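PDB 4D40: PILD processed protein from Shewanella oneidensis, which is a type IV pilin of this metal-reducing bacterium, probably a subunit of surface pili with a role in adhesion. Local coordinates for residues A[15-20]-A[55-60]; A[40-45]-A[65-70]. All coordinates share one frame; numbering follows the deposited sequence.

From the N terminus the chain runs through helix 2-27, whose residues 15-20 form the first half of contact 1. A loop follows, and contact 2 opens at residues 40-45, the end of that loop and the first part of strand 42-48. Strand 55-61 comes back antiparallel beside it and closes contact 1, tying sheet to helix as in the pilin fold. Contact 2 closes last, at residues 65-70 in the loop between strands 55-61 and 72-75, joining that loop to the start of edge strand 42-48. The segments alternate, so the two closures cross rather than nest. They also meet directly: the neighbouring strands pair, with Val-60 N 2.9 Å from Ser-43 O, a probable hydrogen bond.

Contact 1. Residues A[15-20]-A[55-60]; sequences TSAQAL and FSLKAV
In this pilin an antiparallel sheet is laid against the N-terminal helix, and the meeting of residues 15-20 with 55-60 is a worked example of how apolar tips join the two. The helix and strand segments run nearly antiparallel, at 158°, with axes 10.0 Å apart, and no hydrogen bond passes between them. Leu-20 does most of the work for the helix. Its CD1 methyl stands over the middle of the Phe-55 ring, 3.7 Å from the centroid and 9° off the normal, a CH-pi contact centred almost perfectly. Phe-55 reaches this position with CG in the crowded place between backbone N and carbonyl carbon (chi1 70°). The same Leu-20 methyl meets Leu-57 tip to tip, CD1 to CD1 at 3.8 Å. Leu-57 CD1 also presses against the helix backbone, 3.6 Å from Ala-17 N, and lies 3.8 Å from Ser-16 CB. Looser is the approach of Ala-17 CB to Phe-55 CZ, at 4.2 Å, while Thr-15 and Gln-18 turn away on the exposed side of the helix. An alanine in place of Phe-55 would remove the ring under Leu-20 CD1, and would probably loosen the packing of the helix on this strand. The buried hydroxyl of Ser-16 is bonded within the helix to Tyr-12 O. Around this core, Tyr-30 meets Phe-55 edge-to-face, Tyr-46 of strand 42-48 touches both leucines, and Leu-74 of strand 72-75 packs on Ala-17, so that strand 55-61 sits between its two neighbours with the helix packed over it.

Contact 2. Residues A[40-45]-A[65-70]; sequences PYYSFS and QSDPCG
An Asx turn at Asp-67, overlapping a type I beta turn from Asp-67 to Gly-70, shapes the loop that meets the start of strand 42-48 in this pilin sheet. The example shows how side-chain torsions place the polar groups of a strand and a loop around one phenol. Tyr-42 sets CG anti to its carbonyl carbon (chi1 -74°), which carries the hydroxyl to the loop although its CB does not point there. Gln-65 answers with CG anti to the backbone N (chi1 171°) and a bend at chi2 (66°), so that its chain crosses the Tyr-42 ring obliquely. Its NE2 donates to Tyr-42 OH at 3.0 Å, close to the amide plane; the same nitrogen also bonds Lys-2 O, and OE1 takes a hydrogen bond from Arg-5 NE, so both ends of the amide are held and its flip state is probably fixed. Tyr-41 O lies 3.4 Å from Gln-65 CB, while the Tyr-41 side chain crosses Gln-65 at about a right angle and sits further off, CB to CB 4.0 Å; its ring has a cation-pi partner in Arg-5. Asp-67 holds CG anti to its backbone N and accepts from Cys-69 N, 3.0 Å from OD2, the donor coming from above the carboxylate plane. That oxygen also pairs with Arg-6 of the helix, and Cys-69 is disulfide-bonded to Cys-86. One water, in the plane of the Tyr-42 ring, completes this buried contact. Its O accepts from Tyr-42 OH at 2.6 Å and donates to Asp-67 OD2. The last bond, from the water O to Gly-70 O, is 2.7 Å long.

Contact 1. Residues A[15-20]-A[55-60]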
# COMPACT_ATOMS: atom_id res chain seq x y z
N THR A 15 -6.80 -0.85 -3.82
CA THR A 15 -7.64 -2.03 -3.99
C THR A 15 -7.20 -3.10 -2.99
O THR A 15 -8.01 -3.90 -2.53
CB THR A 15 -7.60 -2.58 -5.43
OG1 THR A 15 -6.25 -2.79 -5.84
CG2 THR A 15 -8.26 -1.60 -6.39
N SER A 16 -5.92 -3.08 -2.61
CA SER A 16 -5.44 -4.00 -1.58
C SER A 16 -6.05 -3.67 -0.22
O SER A 16 -6.46 -4.58 0.51
CB SER A 16 -3.92 -3.95 -1.49
OG SER A 16 -3.35 -4.47 -2.69
N ALA A 17 -6.14 -2.39 0.10
CA ALA A 17 -6.74 -1.96 1.36
C ALA A 17 -8.22 -2.32 1.39
O ALA A 17 -8.77 -2.64 2.45
CB ALA A 17 -6.56 -0.45 1.57
N GLN A 18 -8.86 -2.25 0.23
CA GLN A 18 -10.29 -2.55 0.13
C GLN A 18 -10.55 -4.03 0.39
O GLN A 18 -11.54 -4.42 1.02
CB GLN A 18 -10.84 -2.13 -1.24
CG GLN A 18 -10.86 -0.61 -1.41
CD GLN A 18 -11.17 -0.17 -2.82
OE1 GLN A 18 -11.25 -0.98 -3.74
NE2 GLN A 18 -11.36 1.14 -2.99
N ALA A 19 -9.64 -4.87 -0.08
CA ALA A 19 -9.75 -6.30 0.17
C ALA A 19 -9.53 -6.60 1.66
O ALA A 19 -10.20 -7.47 2.23
CB ALA A 19 -8.75 -7.06 -0.68
N LEU A 20 -8.60 -5.89 2.28
CA LEU A 20 -8.33 -6.06 3.70
C LEU A 20 -9.56 -5.70 4.54
O LEU A 20 -9.83 -6.36 5.54
CB LEU A 20 -7.12 -5.23 4.13
CG LEU A 20 -5.78 -5.74 3.60
CD1 LEU A 20 -4.71 -4.68 3.76
CD2 LEU A 20 -5.36 -7.03 4.30
N PHE A 55 -2.83 -2.10 10.17
CA PHE A 55 -1.86 -2.57 9.19
C PHE A 55 -1.16 -1.43 8.49
O PHE A 55 -1.59 -0.28 8.54
CB PHE A 55 -2.53 -3.47 8.13
CG PHE A 55 -3.44 -2.73 7.19
CD1 PHE A 55 -2.94 -2.01 6.12
CD2 PHE A 55 -4.82 -2.76 7.37
CE1 PHE A 55 -3.77 -1.34 5.25
CE2 PHE A 55 -5.65 -2.10 6.51
CZ PHE A 55 -5.13 -1.38 5.44
N SER A 56 -0.07 -1.77 7.80
CA SER A 56 0.59 -0.85 6.89
C SER A 56 0.84 -1.55 5.57
O SER A 56 1.46 -2.62 5.53
CB SER A 56 1.91 -0.36 7.47
OG SER A 56 2.63 0.38 6.49
N LEU A 57 0.35 -0.95 4.49
CA LEU A 57 0.67 -1.38 3.13
C LEU A 57 1.73 -0.44 2.60
O LEU A 57 1.60 0.78 2.74
CB LEU A 57 -0.57 -1.34 2.23
CG LEU A 57 -1.57 -2.48 2.38
CD1 LEU A 57 -2.90 -2.10 1.71
CD2 LEU A 57 -1.01 -3.76 1.77
N LYS A 58 2.79 -0.98 1.99
CA LYS A 58 3.82 -0.13 1.42
C LYS A 58 4.15 -0.51 0.00
O LYS A 58 4.07 -1.68 -0.38
CB LYS A 58 5.10 -0.16 2.25
CG LYS A 58 4.93 0.33 3.68
CD LYS A 58 6.27 0.42 4.38
CE LYS A 58 6.18 1.27 5.63
NZ LYS A 58 5.36 0.58 6.66
N ALA A 59 4.54 0.50 -0.76
CA ALA A 59 5.09 0.33 -2.10
C ALA A 59 6.46 0.98 -2.14
O ALA A 59 6.57 2.21 -2.08
CB ALA A 59 4.17 0.94 -3.14
N VAL A 60 7.49 0.16 -2.22
CA VAL A 60 8.87 0.63 -2.20
C VAL A 60 9.43 0.66 -3.60
O VAL A 60 9.55 -0.39 -4.23
CB VAL A 60 9.76 -0.27 -1.31
CG1 VAL A 60 11.21 0.22 -1.33
CG2 VAL A 60 9.23 -0.30 0.11

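Contact 2. Residues A[40-45]-A[65-70]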
# COMPACT_ATOMS: atom_id res chain seq x y z
N PRO A 40 8.50 -4.51 -11.83
CA PRO A 40 9.89 -4.06 -11.95
C PRO A 40 10.16 -2.73 -11.26
O PRO A 40 11.32 -2.37 -11.06
CB PRO A 40 10.09 -3.94 -13.46
CG PRO A 40 9.07 -4.85 -14.06
CD PRO A 40 7.89 -4.77 -13.15
N TYR A 41 9.09 -2.02 -10.88
CA TYR A 41 9.19 -0.65 -10.39
C TYR A 41 8.88 -0.49 -8.91
O TYR A 41 9.39 0.44 -8.27
CB TYR A 41 8.26 0.25 -11.19
CG TYR A 41 8.56 0.23 -12.67
CD1 TYR A 41 9.63 0.95 -13.18
CD2 TYR A 41 7.78 -0.51 -13.55
CE1 TYR A 41 9.92 0.94 -14.52
CE2 TYR A 41 8.06 -0.52 -14.91
CZ TYR A 41 9.13 0.21 -15.38
OH TYR A 41 9.43 0.21 -16.72
N TYR A 42 8.05 -1.37 -8.36
CA TYR A 42 7.71 -1.32 -6.95
C TYR A 42 7.65 -2.70 -6.32
O TYR A 42 7.22 -3.67 -6.95
CB TYR A 42 6.35 -0.63 -6.72
CG TYR A 42 6.38 0.87 -6.90
CD1 TYR A 42 6.68 1.71 -5.84
CD2 TYR A 42 6.09 1.44 -8.12
CE1 TYR A 42 6.72 3.08 -6.00
CE2 TYR A 42 6.12 2.81 -8.30
CZ TYR A 42 6.43 3.63 -7.23
OH TYR A 42 6.46 4.99 -7.41
N SER A 43 8.07 -2.76 -5.06
CA SER A 43 7.92 -3.94 -4.23
C SER A 43 6.87 -3.64 -3.18
O SER A 43 7.00 -2.66 -2.45
CB SER A 43 9.25 -4.32 -3.58
OG SER A 43 10.23 -4.56 -4.58
N PHE A 44 5.84 -4.48 -3.11
CA PHE A 44 4.72 -4.23 -2.20
C PHE A 44 4.78 -5.14 -0.97
O PHE A 44 5.16 -6.31 -1.07
CB PHE A 44 3.40 -4.45 -2.93
CG PHE A 44 3.19 -3.53 -4.10
CD1 PHE A 44 2.61 -2.29 -3.93
CD2 PHE A 44 3.58 -3.91 -5.37
CE1 PHE A 44 2.41 -1.44 -5.01
CE2 PHE A 44 3.39 -3.08 -6.45
CZ PHE A 44 2.81 -1.84 -6.26
N SER A 45 4.40 -4.59 0.18
CA SER A 45 4.39 -5.35 1.41
C SER A 45 3.15 -5.03 2.24
O SER A 45 2.62 -3.93 2.17
CB SER A 45 5.65 -5.08 2.24
OG SER A 45 5.73 -3.72 2.64
N GLN A 65 12.90 2.98 -10.63
CA GLN A 65 11.78 3.90 -10.49
C GLN A 65 12.23 5.13 -9.72
O GLN A 65 12.10 5.20 -8.50
CB GLN A 65 10.62 3.18 -9.79
CG GLN A 65 9.44 4.06 -9.35
CD GLN A 65 8.67 4.67 -10.50
OE1 GLN A 65 8.99 4.47 -11.67
NE2 GLN A 65 7.62 5.42 -10.16
N SER A 66 12.77 6.11 -10.44
CA SER A 66 13.43 7.25 -9.81
C SER A 66 12.42 8.35 -9.53
O SER A 66 12.47 9.43 -10.14
CB SER A 66 14.56 7.79 -10.70
OG SER A 66 14.05 8.20 -11.95
N ASP A 67 11.51 8.07 -8.61
CA ASP A 67 10.41 8.96 -8.32
C ASP A 67 10.61 9.69 -6.99
O ASP A 67 10.99 9.08 -5.99
CB ASP A 67 9.11 8.17 -8.29
CG ASP A 67 7.92 9.03 -8.05
OD1 ASP A 67 7.42 9.63 -9.03
OD2 ASP A 67 7.51 9.14 -6.88
N PRO A 68 10.34 11.01 -6.96
CA PRO A 68 10.66 11.81 -5.76
C PRO A 68 9.75 11.56 -4.54
O PRO A 68 10.05 12.09 -3.47
CB PRO A 68 10.50 13.25 -6.26
CG PRO A 68 9.57 13.16 -7.41
CD PRO A 68 9.88 11.86 -8.07
N CYS A 69 8.69 10.77 -4.69
CA CYS A 69 7.84 10.46 -3.55
C CYS A 69 8.35 9.25 -2.78
O CYS A 69 7.87 8.95 -1.69
CB CYS A 69 6.40 10.23 -4.00
SG CYS A 69 5.64 11.76 -4.58
N GLY A 70 9.33 8.56 -3.34
CA GLY A 70 9.94 7.43 -2.66
C GLY A 70 8.95 6.36 -2.27
O GLY A 70 8.06 6.00 -3.05
O HOH W 1 7.16 6.66 -5.52